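Local coordinates for alkylpurine DNA glycosylase AlkC (PDB 5VHV), which excises alkylated purine bases from damaged DNA as a non-base-flipping DNA glycosylase, initiating base excision repair, at residues Val167-Leu181 and Val193-Trp207. Residues are numbered along the deposited sequence; the frame is centred on the assembly and turned at random.
Sequences VQADPELCASILDHL and VANHLNDITKDHPEW. With nucleotides of chain C.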
ATOM      1  N   VAL A 167     -12.622   4.627 -11.254  1.00 17.59           N
ATOM      2  CA  VAL A 167     -11.879   3.367 -11.317  1.00 17.26           C
ATOM      3  C   VAL A 167     -12.508   2.328 -10.397  1.00 17.51           C
ATOM      4  O   VAL A 167     -12.702   1.165 -10.770  1.00 20.10           O
ATOM      5  CB  VAL A 167     -10.405   3.614 -10.949  1.00 16.97           C
ATOM      6  CG1 VAL A 167      -9.622   2.310 -10.851  1.00 17.43           C
ATOM      7  CG2 VAL A 167      -9.760   4.524 -11.971  1.00 18.54           C
ATOM      8  N   GLN A 168     -12.795   2.731  -9.169  1.00 18.01           N
ATOM      9  CA  GLN A 168     -13.354   1.826  -8.176  1.00 22.38           C
ATOM     10  C   GLN A 168     -14.630   1.170  -8.676  1.00 26.97           C
ATOM     11  O   GLN A 168     -14.874  -0.018  -8.413  1.00 26.98           O
ATOM     12  CB  GLN A 168     -13.598   2.637  -6.901  1.00 25.14           C
ATOM     13  CG  GLN A 168     -13.773   1.911  -5.638  1.00 35.22           C
ATOM     14  CD  GLN A 168     -13.853   2.892  -4.492  1.00 35.24           C
ATOM     15  OE1 GLN A 168     -13.699   4.112  -4.690  1.00 38.65           O
ATOM     16  NE2 GLN A 168     -14.103   2.391  -3.310  1.00 43.09           N
ATOM     17  N   ALA A 169     -15.446   1.915  -9.429  1.00 22.31           N
ATOM     18  CA  ALA A 169     -16.733   1.417  -9.903  1.00 26.83           C
ATOM     19  C   ALA A 169     -16.624   0.506 -11.114  1.00 32.97           C
ATOM     20  O   ALA A 169     -17.583  -0.212 -11.400  1.00 29.16           O
ATOM     21  CB  ALA A 169     -17.658   2.582 -10.267  1.00 28.42           C
ATOM     22  N   ASP A 170     -15.504   0.513 -11.835  1.00 21.57           N
ATOM     23  CA  ASP A 170     -15.409  -0.227 -13.096  1.00 23.95           C
ATOM     24  C   ASP A 170     -14.008  -0.781 -13.290  1.00 22.78           C
ATOM     25  O   ASP A 170     -13.141  -0.128 -13.883  1.00 18.64           O
ATOM     26  CB  ASP A 170     -15.791   0.659 -14.277  1.00 24.28           C
ATOM     27  CG  ASP A 170     -15.832  -0.099 -15.579  1.00 25.71           C
ATOM     28  OD1 ASP A 170     -15.581  -1.321 -15.588  1.00 25.72           O
ATOM     29  OD2 ASP A 170     -16.120   0.536 -16.608  1.00 32.35           O
ATOM     30  N   PRO A 171     -13.761  -2.015 -12.842  1.00 20.14           N
ATOM     31  CA  PRO A 171     -12.430  -2.616 -13.035  1.00 19.13           C
ATOM     32  C   PRO A 171     -12.033  -2.826 -14.485  1.00 17.42           C
ATOM     33  O   PRO A 171     -10.847  -3.087 -14.741  1.00 19.02           O
ATOM     34  CB  PRO A 171     -12.539  -3.972 -12.309  1.00 22.24           C
ATOM     35  CG  PRO A 171     -13.779  -3.943 -11.551  1.00 27.90           C
ATOM     36  CD  PRO A 171     -14.682  -2.911 -12.126  1.00 25.52           C
ATOM     37  N   GLU A 172     -12.970  -2.796 -15.437  1.00 19.25           N
ATOM     38  CA  GLU A 172     -12.550  -2.945 -16.825  1.00 21.64           C
ATOM     39  C   GLU A 172     -11.744  -1.747 -17.325  1.00 19.78           C
ATOM     40  O   GLU A 172     -11.047  -1.878 -18.336  1.00 24.76           O
ATOM     41  CB  GLU A 172     -13.750  -3.173 -17.753  1.00 23.84           C
ATOM     42  CG  GLU A 172     -14.512  -4.459 -17.481  1.00 28.58           C
ATOM     43  CD  GLU A 172     -13.683  -5.728 -17.651  1.00 28.04           C
ATOM     44  OE1 GLU A 172     -14.128  -6.791 -17.158  1.00 30.34           O
ATOM     45  OE2 GLU A 172     -12.597  -5.687 -18.276  1.00 32.91           O
ATOM     46  N   LEU A 173     -11.797  -0.589 -16.652  1.00 19.39           N
ATOM     47  CA  LEU A 173     -11.141   0.585 -17.221  1.00 21.16           C
ATOM     48  C   LEU A 173      -9.634   0.392 -17.256  1.00 20.78           C
ATOM     49  O   LEU A 173      -8.987   0.653 -18.278  1.00 19.94           O
ATOM     50  CB  LEU A 173     -11.496   1.849 -16.433  1.00 17.17           C
ATOM     51  CG  LEU A 173     -12.980   2.221 -16.486  1.00 18.02           C
ATOM     52  CD1 LEU A 173     -13.268   3.330 -15.497  1.00 20.99           C
ATOM     53  CD2 LEU A 173     -13.414   2.643 -17.889  1.00 25.50           C
ATOM     54  N   CYS A 174      -9.061  -0.054 -16.143  1.00 19.04           N
ATOM     55  CA  CYS A 174      -7.622  -0.248 -16.000  1.00 17.45           C
ATOM     56  C   CYS A 174      -7.193  -1.690 -16.233  1.00 17.79           C
ATOM     57  O   CYS A 174      -6.021  -2.013 -16.025  1.00 17.55           O
ATOM     58  CB  CYS A 174      -7.168   0.216 -14.609  1.00 18.01           C
ATOM     59  SG  CYS A 174      -7.409   1.963 -14.314  1.00 20.86           S
ATOM     60  N   ALA A 175      -8.106  -2.567 -16.674  1.00 18.61           N
ATOM     61  CA  ALA A 175      -7.778  -3.982 -16.795  1.00 18.63           C
ATOM     62  C   ALA A 175      -6.580  -4.229 -17.713  1.00 20.17           C
ATOM     63  O   ALA A 175      -5.730  -5.074 -17.407  1.00 19.63           O
ATOM     64  CB  ALA A 175      -8.989  -4.767 -17.296  1.00 19.81           C
ATOM     65  N   SER A 176      -6.489  -3.513 -18.848  1.00 18.90           N
ATOM     66  CA  SER A 176      -5.415  -3.815 -19.788  1.00 18.76           C
ATOM     67  C   SER A 176      -4.063  -3.360 -19.245  1.00 18.68           C
ATOM     68  O   SER A 176      -3.031  -3.963 -19.567  1.00 20.80           O
ATOM     69  CB  SER A 176      -5.698  -3.186 -21.157  1.00 19.90           C
ATOM     70  OG  SER A 176      -5.596  -1.784 -21.145  1.00 20.97           O
ATOM     71  N   ILE A 177      -4.042  -2.319 -18.417  1.00 17.96           N
ATOM     72  CA  ILE A 177      -2.800  -1.948 -17.744  1.00 20.58           C
ATOM     73  C   ILE A 177      -2.312  -3.104 -16.897  1.00 22.88           C
ATOM     74  O   ILE A 177      -1.152  -3.524 -16.995  1.00 17.83           O
ATOM     75  CB  ILE A 177      -2.990  -0.679 -16.897  1.00 17.06           C
ATOM     76  CG1 ILE A 177      -3.154   0.523 -17.825  1.00 18.78           C
ATOM     77  CG2 ILE A 177      -1.800  -0.489 -15.929  1.00 19.60           C
ATOM     78  CD1 ILE A 177      -3.550   1.785 -17.133  1.00 19.70           C
ATOM     79  N   LEU A 178      -3.198  -3.650 -16.054  1.00 17.75           N
ATOM     80  CA  LEU A 178      -2.759  -4.705 -15.162  1.00 18.10           C
ATOM     81  C   LEU A 178      -2.404  -5.965 -15.947  1.00 20.74           C
ATOM     82  O   LEU A 178      -1.455  -6.680 -15.586  1.00 17.20           O
ATOM     83  CB  LEU A 178      -3.832  -4.983 -14.113  1.00 19.11           C
ATOM     84  CG  LEU A 178      -4.262  -3.772 -13.276  1.00 17.20           C
ATOM     85  CD1 LEU A 178      -5.377  -4.170 -12.321  1.00 21.60           C
ATOM     86  CD2 LEU A 178      -3.100  -3.159 -12.541  1.00 21.18           C
ATOM     87  N   ASP A 179      -3.122  -6.234 -17.041  1.00 20.67           N
ATOM     88  CA  ASP A 179      -2.818  -7.417 -17.840  1.00 19.85           C
ATOM     89  C   ASP A 179      -1.429  -7.324 -18.454  1.00 19.53           C
ATOM     90  O   ASP A 179      -0.714  -8.336 -18.531  1.00 22.46           O
ATOM     91  CB  ASP A 179      -3.879  -7.605 -18.936  1.00 21.72           C
ATOM     92  CG  ASP A 179      -3.661  -8.874 -19.754  1.00 29.05           C
ATOM     93  OD1 ASP A 179      -3.647  -9.973 -19.158  1.00 26.98           O
ATOM     94  OD2 ASP A 179      -3.512  -8.750 -20.989  1.00 31.26           O
ATOM     95  N   HIS A 180      -1.038  -6.129 -18.922  1.00 21.23           N
ATOM     96  CA  HIS A 180       0.287  -5.957 -19.503  1.00 20.40           C
ATOM     97  C   HIS A 180       1.381  -6.223 -18.480  1.00 25.90           C
ATOM     98  O   HIS A 180       2.505  -6.568 -18.856  1.00 24.22           O
ATOM     99  CB  HIS A 180       0.493  -4.548 -20.050  1.00 22.47           C
ATOM    100  CG  HIS A 180      -0.304  -4.227 -21.276  1.00 65.50           C
ATOM    101  ND1 HIS A 180      -0.798  -2.963 -21.526  1.00 68.07           N
ATOM    102  CD2 HIS A 180      -0.662  -4.987 -22.337  1.00 75.29           C
ATOM    103  CE1 HIS A 180      -1.444  -2.964 -22.679  1.00 71.92           C
ATOM    104  NE2 HIS A 180      -1.375  -4.180 -23.192  1.00 74.80           N
ATOM    105  N   LEU A 181       1.086  -6.033 -17.191  1.00 21.14           N
ATOM    106  CA  LEU A 181       2.108  -6.049 -16.152  1.00 19.62           C
ATOM    107  C   LEU A 181       2.087  -7.320 -15.296  1.00 19.52           C
ATOM    108  O   LEU A 181       2.881  -7.422 -14.350  1.00 20.16           O
ATOM    109  CB  LEU A 181       1.939  -4.802 -15.266  1.00 17.77           C
ATOM    110  CG  LEU A 181       2.032  -3.445 -15.980  1.00 17.17           C
ATOM    111  CD1 LEU A 181       1.742  -2.269 -15.012  1.00 17.43           C
ATOM    112  CD2 LEU A 181       3.393  -3.242 -16.621  1.00 18.84           C
ATOM    113  N   VAL A 193       1.055  -3.967  -9.004  1.00 14.10           N
ATOM    114  CA  VAL A 193      -0.045  -4.706  -9.615  1.00 15.86           C
ATOM    115  C   VAL A 193      -0.823  -5.444  -8.533  1.00 15.62           C
ATOM    116  O   VAL A 193      -2.066  -5.441  -8.505  1.00 15.01           O
ATOM    117  CB  VAL A 193       0.479  -5.680 -10.692  1.00 13.07           C
ATOM    118  CG1 VAL A 193      -0.674  -6.508 -11.281  1.00 15.37           C
ATOM    119  CG2 VAL A 193       1.194  -4.931 -11.795  1.00 18.30           C
ATOM    120  N   ALA A 194      -0.099  -6.092  -7.629  1.00 14.34           N
ATOM    121  CA  ALA A 194      -0.740  -6.863  -6.570  1.00 17.29           C
ATOM    122  C   ALA A 194      -1.559  -5.956  -5.675  1.00 15.88           C
ATOM    123  O   ALA A 194      -2.671  -6.313  -5.275  1.00 15.23           O
ATOM    124  CB  ALA A 194       0.300  -7.624  -5.743  1.00 17.64           C
ATOM    125  N   ASN A 195      -1.019  -4.786  -5.333  1.00 14.62           N
ATOM    126  CA  ASN A 195      -1.742  -3.882  -4.442  1.00 13.56           C
ATOM    127  C   ASN A 195      -2.964  -3.266  -5.123  1.00 15.83           C
ATOM    128  O   ASN A 195      -4.000  -3.059  -4.478  1.00 14.73           O
ATOM    129  CB  ASN A 195      -0.796  -2.808  -3.908  1.00 15.87           C
ATOM    130  CG  ASN A 195       0.202  -3.383  -2.895  1.00 14.73           C
ATOM    131  OD1 ASN A 195      -0.062  -4.409  -2.223  1.00 14.67           O
ATOM    132  ND2 ASN A 195       1.351  -2.751  -2.791  1.00 16.18           N
ATOM    133  N   HIS A 196      -2.855  -2.931  -6.408  1.00 13.81           N
ATOM    134  CA  HIS A 196      -4.017  -2.465  -7.166  1.00 15.57           C
ATOM    135  C   HIS A 196      -5.106  -3.541  -7.186  1.00 17.21           C
ATOM    136  O   HIS A 196      -6.274  -3.269  -6.897  1.00 14.90           O
ATOM    137  CB  HIS A 196      -3.550  -2.069  -8.571  1.00 14.87           C
ATOM    138  CG  HIS A 196      -4.572  -1.376  -9.419  1.00 13.79           C
ATOM    139  ND1 HIS A 196      -4.237  -0.334 -10.260  1.00 14.96           N
ATOM    140  CD2 HIS A 196      -5.891  -1.605  -9.619  1.00 15.56           C
ATOM    141  CE1 HIS A 196      -5.304   0.048 -10.936  1.00 15.67           C
ATOM    142  NE2 HIS A 196      -6.327  -0.692 -10.552  1.00 15.33           N
ATOM    143  N   LEU A 197      -4.730  -4.788  -7.459  1.00 13.97           N
ATOM    144  CA  LEU A 197      -5.718  -5.863  -7.450  1.00 15.57           C
ATOM    145  C   LEU A 197      -6.337  -6.064  -6.063  1.00 17.21           C
ATOM    146  O   LEU A 197      -7.548  -6.252  -5.947  1.00 15.88           O
ATOM    147  CB  LEU A 197      -5.075  -7.155  -7.952  1.00 13.55           C
ATOM    148  CG  LEU A 197      -4.825  -7.182  -9.464  1.00 17.61           C
ATOM    149  CD1 LEU A 197      -3.861  -8.312  -9.801  1.00 15.98           C
ATOM    150  CD2 LEU A 197      -6.108  -7.345 -10.236  1.00 18.49           C
ATOM    151  N   ASN A 198      -5.529  -6.036  -5.001  1.00 16.43           N
ATOM    152  CA  ASN A 198      -6.086  -6.123  -3.652  1.00 12.81           C
ATOM    153  C   ASN A 198      -7.087  -4.994  -3.393  1.00 15.46           C
ATOM    154  O   ASN A 198      -8.159  -5.229  -2.823  1.00 15.66           O
ATOM    155  CB  ASN A 198      -4.943  -6.127  -2.627  1.00 13.26           C
ATOM    156  CG  ASN A 198      -5.429  -6.233  -1.210  1.00 19.18           C
ATOM    157  OD1 ASN A 198      -6.118  -7.187  -0.847  1.00 17.75           O
ATOM    158  ND2 ASN A 198      -5.048  -5.275  -0.388  1.00 16.43           N
ATOM    159  N   ASP A 199      -6.777  -3.764  -3.815  1.00 14.26           N
ATOM    160  CA  ASP A 199      -7.777  -2.687  -3.755  1.00 14.04           C
ATOM    161  C   ASP A 199      -9.101  -3.114  -4.397  1.00 14.88           C
ATOM    162  O   ASP A 199     -10.184  -2.843  -3.873  1.00 16.66           O
ATOM    163  CB  ASP A 199      -7.303  -1.423  -4.490  1.00 16.02           C
ATOM    164  CG  ASP A 199      -6.203  -0.642  -3.787  1.00 16.23           C
ATOM    165  OD1 ASP A 199      -5.725  -0.973  -2.683  1.00 15.70           O
ATOM    166  OD2 ASP A 199      -5.829   0.380  -4.402  1.00 15.37           O
ATOM    167  N   ILE A 200      -9.030  -3.702  -5.591  1.00 14.83           N
ATOM    168  CA  ILE A 200     -10.250  -4.071  -6.305  1.00 14.67           C
ATOM    169  C   ILE A 200     -11.032  -5.092  -5.507  1.00 16.03           C
ATOM    170  O   ILE A 200     -12.271  -5.081  -5.526  1.00 18.30           O
ATOM    171  CB  ILE A 200      -9.929  -4.601  -7.715  1.00 14.91           C
ATOM    172  CG1 ILE A 200      -9.201  -3.525  -8.534  1.00 15.43           C
ATOM    173  CG2 ILE A 200     -11.199  -5.038  -8.445  1.00 19.00           C
ATOM    174  CD1 ILE A 200      -8.702  -4.031  -9.876  1.00 20.18           C
ATOM    175  N   THR A 201     -10.339  -5.979  -4.786  1.00 16.19           N
ATOM    176  CA  THR A 201     -11.070  -7.016  -4.077  1.00 14.50           C
ATOM    177  C   THR A 201     -11.965  -6.428  -3.001  1.00 19.49           C
ATOM    178  O   THR A 201     -12.881  -7.123  -2.542  1.00 19.47           O
ATOM    179  CB  THR A 201     -10.164  -8.091  -3.431  1.00 16.19           C
ATOM    180  OG1 THR A 201      -9.401  -7.555  -2.342  1.00 16.76           O
ATOM    181  CG2 THR A 201      -9.255  -8.772  -4.436  1.00 19.30           C
ATOM    182  N   LYS A 202     -11.722  -5.177  -2.582  1.00 17.81           N
ATOM    183  CA  LYS A 202     -12.572  -4.570  -1.559  1.00 15.77           C
ATOM    184  C   LYS A 202     -13.966  -4.278  -2.098  1.00 21.57           C
ATOM    185  O   LYS A 202     -14.925  -4.206  -1.322  1.00 21.72           O
ATOM    186  CB  LYS A 202     -11.950  -3.275  -1.021  1.00 17.01           C
ATOM    187  CG  LYS A 202     -10.495  -3.440  -0.489  1.00 24.43           C
ATOM    188  CD  LYS A 202     -10.283  -4.696   0.341  1.00 38.89           C
ATOM    189  CE  LYS A 202      -8.827  -4.804   0.828  1.00 30.27           C
ATOM    190  NZ  LYS A 202      -8.463  -3.617   1.657  1.00 25.33           N
ATOM    191  N   ASP A 203     -14.094  -4.086  -3.403  1.00 18.23           N
ATOM    192  CA  ASP A 203     -15.370  -3.736  -4.019  1.00 20.04           C
ATOM    193  C   ASP A 203     -15.850  -4.725  -5.064  1.00 22.21           C
ATOM    194  O   ASP A 203     -17.057  -4.804  -5.290  1.00 23.71           O
ATOM    195  CB  ASP A 203     -15.287  -2.357  -4.674  1.00 23.17           C
ATOM    196  CG  ASP A 203     -15.173  -1.256  -3.654  1.00 26.24           C
ATOM    197  OD1 ASP A 203     -16.110  -1.121  -2.851  1.00 32.41           O
ATOM    198  OD2 ASP A 203     -14.144  -0.575  -3.627  1.00 24.23           O
ATOM    199  N   HIS A 204     -14.952  -5.453  -5.733  1.00 17.97           N
ATOM    200  CA  HIS A 204     -15.343  -6.396  -6.785  1.00 20.78           C
ATOM    201  C   HIS A 204     -14.517  -7.667  -6.658  1.00 20.88           C
ATOM    202  O   HIS A 204     -13.722  -8.008  -7.542  1.00 18.87           O
ATOM    203  CB  HIS A 204     -15.173  -5.767  -8.167  1.00 23.15           C
ATOM    204  CG  HIS A 204     -15.889  -4.468  -8.322  1.00 24.84           C
ATOM    205  ND1 HIS A 204     -17.235  -4.392  -8.611  1.00 27.58           N
ATOM    206  CD2 HIS A 204     -15.455  -3.191  -8.210  1.00 23.26           C
ATOM    207  CE1 HIS A 204     -17.595  -3.125  -8.681  1.00 30.97           C
ATOM    208  NE2 HIS A 204     -16.533  -2.377  -8.444  1.00 27.07           N
ATOM    209  N   PRO A 205     -14.690  -8.400  -5.554  1.00 20.65           N
ATOM    210  CA  PRO A 205     -13.872  -9.599  -5.341  1.00 21.00           C
ATOM    211  C   PRO A 205     -14.022 -10.636  -6.435  1.00 22.86           C
ATOM    212  O   PRO A 205     -13.020 -11.228  -6.856  1.00 22.46           O
ATOM    213  CB  PRO A 205     -14.373 -10.122  -3.984  1.00 21.01           C
ATOM    214  CG  PRO A 205     -15.728  -9.548  -3.814  1.00 26.76           C
ATOM    215  CD  PRO A 205     -15.645  -8.190  -4.454  1.00 20.96           C
ATOM    216  N   GLU A 206     -15.248 -10.885  -6.909  1.00 22.30           N
ATOM    217  CA  GLU A 206     -15.446 -11.924  -7.917  1.00 23.86           C
ATOM    218  C   GLU A 206     -14.740 -11.581  -9.213  1.00 23.62           C
ATOM    219  O   GLU A 206     -14.283 -12.482  -9.928  1.00 25.12           O
ATOM    220  CB  GLU A 206     -16.938 -12.131  -8.181  1.00 28.05           C
ATOM    221  CG  GLU A 206     -17.700 -12.677  -6.983  1.00 35.84           C
ATOM    222  CD  GLU A 206     -19.203 -12.743  -7.209  1.00 68.78           C
ATOM    223  OE1 GLU A 206     -19.702 -12.082  -8.144  0.57 78.96           O
ATOM    224  OE2 GLU A 206     -19.885 -13.461  -6.448  0.64 76.57           O
ATOM    225  N   TRP A 207     -14.640 -10.292  -9.533  1.00 23.66           N
ATOM    226  CA  TRP A 207     -13.950  -9.889 -10.753  1.00 23.33           C
ATOM    227  C   TRP A 207     -12.471 -10.242 -10.684  1.00 23.44           C
ATOM    228  O   TRP A 207     -11.899 -10.751 -11.657  1.00 24.93           O
ATOM    229  CB  TRP A 207     -14.133  -8.391 -10.993  1.00 23.94           C
ATOM    230  CG  TRP A 207     -13.578  -7.938 -12.298  1.00 24.73           C
ATOM    231  CD1 TRP A 207     -14.262  -7.811 -13.481  1.00 27.54           C
ATOM    232  CD2 TRP A 207     -12.231  -7.535 -12.569  1.00 22.20           C
ATOM    233  NE1 TRP A 207     -13.419  -7.361 -14.463  1.00 28.21           N
ATOM    234  CE2 TRP A 207     -12.167  -7.191 -13.936  1.00 27.52           C
ATOM    235  CE3 TRP A 207     -11.074  -7.442 -11.796  1.00 21.59           C
ATOM    236  CZ2 TRP A 207     -10.986  -6.766 -14.543  1.00 27.48           C
ATOM    237  CZ3 TRP A 207      -9.901  -7.019 -12.400  1.00 22.37           C
ATOM    238  CH2 TRP A 207      -9.871  -6.683 -13.765  1.00 23.67           C
TER
ATOM    239  P    DA C   6      -5.276  -3.519   3.408  1.00 17.88           P
ATOM    240  OP1  DA C   6      -5.764  -3.959   2.061  1.00 21.13           O
ATOM    241  OP2  DA C   6      -4.756  -4.491   4.388  1.00 17.48           O
ATOM    242  O5'  DA C   6      -4.157  -2.403   3.290  1.00 17.10           O
ATOM    243  C5'  DA C   6      -4.232  -1.420   2.255  1.00 18.32           C
ATOM    244  C4'  DA C   6      -3.175  -0.365   2.468  1.00 17.80           C
ATOM    245  O4'  DA C   6      -3.441   0.334   3.709  1.00 18.92           O
ATOM    246  C3'  DA C   6      -1.734  -0.919   2.592  1.00 18.36           C
ATOM    247  O3'  DA C   6      -0.889  -0.392   1.569  1.00 18.47           O
ATOM    248  C2'  DA C   6      -1.275  -0.461   3.958  1.00 20.04           C
ATOM    249  C1'  DA C   6      -2.196   0.698   4.245  1.00 19.08           C
ATOM    250  N9   DA C   6      -2.297   1.007   5.660  1.00 19.63           N
ATOM    251  C8   DA C   6      -2.519   0.138   6.690  1.00 20.65           C
ATOM    252  N7   DA C   6      -2.491   0.706   7.871  1.00 23.58           N
ATOM    253  C5   DA C   6      -2.192   2.026   7.588  1.00 18.52           C
ATOM    254  C6   DA C   6      -1.994   3.150   8.405  1.00 15.31           C
ATOM    255  N6   DA C   6      -2.084   3.113   9.750  1.00 20.56           N
ATOM    256  N1   DA C   6      -1.734   4.331   7.796  1.00 18.15           N
ATOM    257  C2   DA C   6      -1.650   4.364   6.461  1.00 22.05           C
ATOM    258  N3   DA C   6      -1.795   3.365   5.592  1.00 18.47           N
ATOM    259  C4   DA C   6      -2.069   2.218   6.225  1.00 18.11           C
TER
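Gln168 meets the 193-207 segment twice, at the start of a contact that shows how neighbouring helices pack in the HEAT-like helical repeats of the AlkC/AlkD DNA glycosylases: helices 175-181 and 193-201 run roughly antiparallel, at 140°. Its side chain swings CG opposite the backbone N (chi1 -162°) and then runs extended, bringing NE2 within 3.0 Å of Asp203 OD2, which it meets from above the carboxylate plane; Arg157 holds the same oxygen in a salt bridge. The carbonyl oxygen of Gln168 accepts a hydrogen bond from His204 NE2, lying near the plane of that ring, though the hydrogen bond is bent, with an N-H...O angle of 130°. Pro171 then touches two rings with different parts of its own ring, its CD over a face of His204 and its CB 3.6 Å from the centroid of the six-membered ring of Trp207, both CH-pi contacts. Glu172 bends at chi2 to set OE1 2.8 Å from Trp207 NE1, in the indole plane, in an almost straight hydrogen bond from NE1, which comes from above the carboxylate plane. Beyond the turn, Ala175 CB touches the indole edge at CZ2. Replacing Trp207 by an alanine would probably open a gap beside Pro171 and Ala175 and leave the Glu172 carboxylate without its indole partner. Leu178 is a knob in a hole formed by Val193, His196, Leu197 and Ile200; its CD2 sits over a face of His196, 4.0 Å from the ring centroid, while Ser151 O receives the hydrogen bond of His196 ND1. Leu181 CB closes the row, 3.6 Å from Val193 CG2. The 193-207 segment also faces the DNA: Asn198 ND2 and Lys202 NZ each hydrogen-bond OP1 of DA6 of chain C.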